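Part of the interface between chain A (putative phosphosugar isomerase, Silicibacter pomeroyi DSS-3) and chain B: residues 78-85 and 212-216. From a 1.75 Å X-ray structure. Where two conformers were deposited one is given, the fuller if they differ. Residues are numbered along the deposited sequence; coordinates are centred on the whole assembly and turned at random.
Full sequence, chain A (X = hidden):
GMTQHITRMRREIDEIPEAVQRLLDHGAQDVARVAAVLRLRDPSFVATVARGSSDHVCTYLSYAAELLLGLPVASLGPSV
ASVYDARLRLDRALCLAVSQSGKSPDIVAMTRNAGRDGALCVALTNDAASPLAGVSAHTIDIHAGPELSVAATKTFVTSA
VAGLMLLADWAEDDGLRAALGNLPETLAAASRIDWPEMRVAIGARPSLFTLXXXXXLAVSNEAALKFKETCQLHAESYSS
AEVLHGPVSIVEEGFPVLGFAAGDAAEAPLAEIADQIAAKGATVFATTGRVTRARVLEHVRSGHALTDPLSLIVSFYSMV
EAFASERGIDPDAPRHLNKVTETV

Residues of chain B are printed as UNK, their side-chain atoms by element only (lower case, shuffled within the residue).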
# COMPACT_ATOMS: atom_id res chain seq x y z
N PRO A 78 8.38 -5.36 6.95
CA PRO A 78 9.63 -5.88 7.56
C PRO A 78 9.79 -5.63 9.04
O PRO A 78 10.52 -6.37 9.69
CB PRO A 78 10.74 -5.24 6.72
CG PRO A 78 10.07 -4.88 5.37
CD PRO A 78 8.67 -4.47 5.79
N SER A 79 9.09 -4.64 9.59
CA SER A 79 9.15 -4.39 11.05
C SER A 79 8.68 -5.58 11.87
O SER A 79 9.13 -5.77 13.01
CB SER A 79 8.36 -3.14 11.45
OG SER A 79 6.93 -3.30 11.33
N VAL A 80 7.81 -6.41 11.28
CA VAL A 80 7.32 -7.62 11.96
C VAL A 80 8.49 -8.49 12.42
O VAL A 80 8.44 -9.10 13.49
CB VAL A 80 6.30 -8.38 11.09
CG1 VAL A 80 5.95 -9.71 11.71
CG2 VAL A 80 5.02 -7.52 10.93
N ALA A 81 9.55 -8.51 11.61
CA ALA A 81 10.79 -9.20 11.99
C ALA A 81 11.77 -8.28 12.71
O ALA A 81 12.27 -8.60 13.81
CB ALA A 81 11.46 -9.80 10.76
N SER A 82 12.07 -7.15 12.08
CA SER A 82 13.19 -6.29 12.53
C SER A 82 12.93 -5.52 13.82
O SER A 82 13.88 -5.16 14.54
CB SER A 82 13.61 -5.31 11.42
OG SER A 82 12.62 -4.31 11.25
N VAL A 83 11.66 -5.22 14.10
CA VAL A 83 11.30 -4.54 15.34
C VAL A 83 10.70 -5.52 16.35
O VAL A 83 11.15 -5.60 17.49
CB VAL A 83 10.34 -3.33 15.05
CG1 VAL A 83 9.83 -2.72 16.35
CG2 VAL A 83 11.06 -2.29 14.20
N TYR A 84 9.70 -6.29 15.94
CA TYR A 84 8.97 -7.16 16.87
C TYR A 84 9.50 -8.59 16.99
O TYR A 84 9.17 -9.28 17.96
CB TYR A 84 7.49 -7.24 16.48
CG TYR A 84 6.82 -5.89 16.40
CD1 TYR A 84 6.36 -5.24 17.55
CD2 TYR A 84 6.67 -5.26 15.19
CE1 TYR A 84 5.75 -4.00 17.46
CE2 TYR A 84 6.04 -4.02 15.09
CZ TYR A 84 5.60 -3.40 16.23
OH TYR A 84 4.98 -2.19 16.10
N ASP A 85 10.28 -9.01 16.00
CA ASP A 85 10.76 -10.40 15.90
C ASP A 85 9.63 -11.39 16.20
O ASP A 85 9.79 -12.29 17.02
CB ASP A 85 11.95 -10.64 16.82
CG ASP A 85 12.67 -11.95 16.53
OD1 ASP A 85 12.57 -12.48 15.41
OD2 ASP A 85 13.35 -12.42 17.47
N UNK B 212 4.77 6.59 11.09
CA UNK B 212 4.48 5.49 11.98
C UNK B 212 5.55 4.44 11.76
O UNK B 212 6.36 4.55 10.84
N UNK B 213 5.56 3.46 12.64
CA UNK B 213 6.55 2.37 12.56
C UNK B 213 5.88 1.12 13.12
O UNK B 213 5.48 1.09 14.26
n UNK B 213 10.55 0.51 11.80
n UNK B 213 11.99 -0.96 10.76
c UNK B 213 9.36 1.38 11.87
c UNK B 213 7.78 2.70 13.40
n UNK B 213 10.13 -0.25 9.68
c UNK B 213 10.89 -0.22 10.74
c UNK B 213 8.95 1.68 13.32
N UNK B 214 5.74 0.09 12.30
CA UNK B 214 5.01 -1.08 12.75
C UNK B 214 3.52 -0.76 12.86
O UNK B 214 2.99 -0.08 12.02
N UNK B 215 2.87 -1.24 13.91
CA UNK B 215 1.44 -1.09 14.05
C UNK B 215 0.94 0.33 13.87
O UNK B 215 -0.05 0.54 13.20
o UNK B 215 1.52 -2.97 15.55
c UNK B 215 -0.57 -1.69 15.47
c UNK B 215 0.96 -1.66 15.39
N UNK B 216 1.67 1.31 14.43
CA UNK B 216 1.23 2.71 14.37
C UNK B 216 1.20 3.30 12.95
O UNK B 216 0.63 4.34 12.75
c UNK B 216 2.11 3.58 15.27
o UNK B 216 3.38 3.76 14.69

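Position 212 of chain B carries no atom beyond its backbone, and nothing of the chain A stretch lies near it. An ideal CB built here would fall 2.7 Å from the backbone O of position 216, a clash inside its own chain. The residue is B:Gly212, and the constraint on it is local folding rather than the interface.

Position 213 has seven side-chain atoms: three carbons in a row, a nitrogen, then a carbon carrying two more nitrogens. That flat, forked end is a guanidinium. Its CA-to-CB bond points sideways, yet the chain, turned at chi2, brings its end close to the helical turn of chain A, where its nitrogens lie near A:Ser79, A:Ser82 and A:Val83. This is B:Arg213, with chi1 t, chi2 p and chi3 t. A:Ser79 CB lies over one face of the guanidinium, 3.8 Å from B:Arg213 NH1, while A:Val83 CG2 comes within 3.7 Å of B:Arg213 NE. A:Ser82 OG sits 3.4 Å from B:Arg213 NH2, but the angle is too poor for a hydrogen bond, so the group is received here by packing.

Position 214 again shows backbone alone, this time pressed against chain A: its CA is 3.3 Å from A:Ser79 OG and 3.5 Å from A:Tyr84 OH, at the edge of the tyrosine ring. An ideal CB would point toward chain A and stop 2.2 Å from A:Tyr84 OH, an outright clash. Phi of 71° independently favours the same answer, B:Gly214.

Position 215 has three side-chain atoms, a carbon branching to one oxygen and one carbon. Its backbone N donates a hydrogen bond to A:Tyr84 OH at 3.2 Å, with an angle of 160°. The beta-branched pattern is threonine, B:Thr215, chi1 m. Its OG1 lies 3.6 Å from A:Tyr84 OH, but the bond comes from the backbone.

Position 216 has one carbon followed by one oxygen, and makes no contact with the chain A stretch. It is B:Ser216, chi1 p, whose OG accepts a hydrogen bond from B:Arg213 N at 3.0 Å, tying the ends of this short turn together.

The contact works by shape around one directed bond. A:Tyr84, chi1 m, leaves its backbone sideways and reaches its hydroxyl to a backbone amide; B:Gly214 leaves the room that this approach needs. Beside it, B:Arg213 lays its long side chain against A:Ser79 and A:Val83. The rules to read are a bare CA where a tyrosine hydroxyl must come close, an amide ready to meet it, and a guanidinium that packs with one face against a serine CB.

Chain B 212-216: GRGTS
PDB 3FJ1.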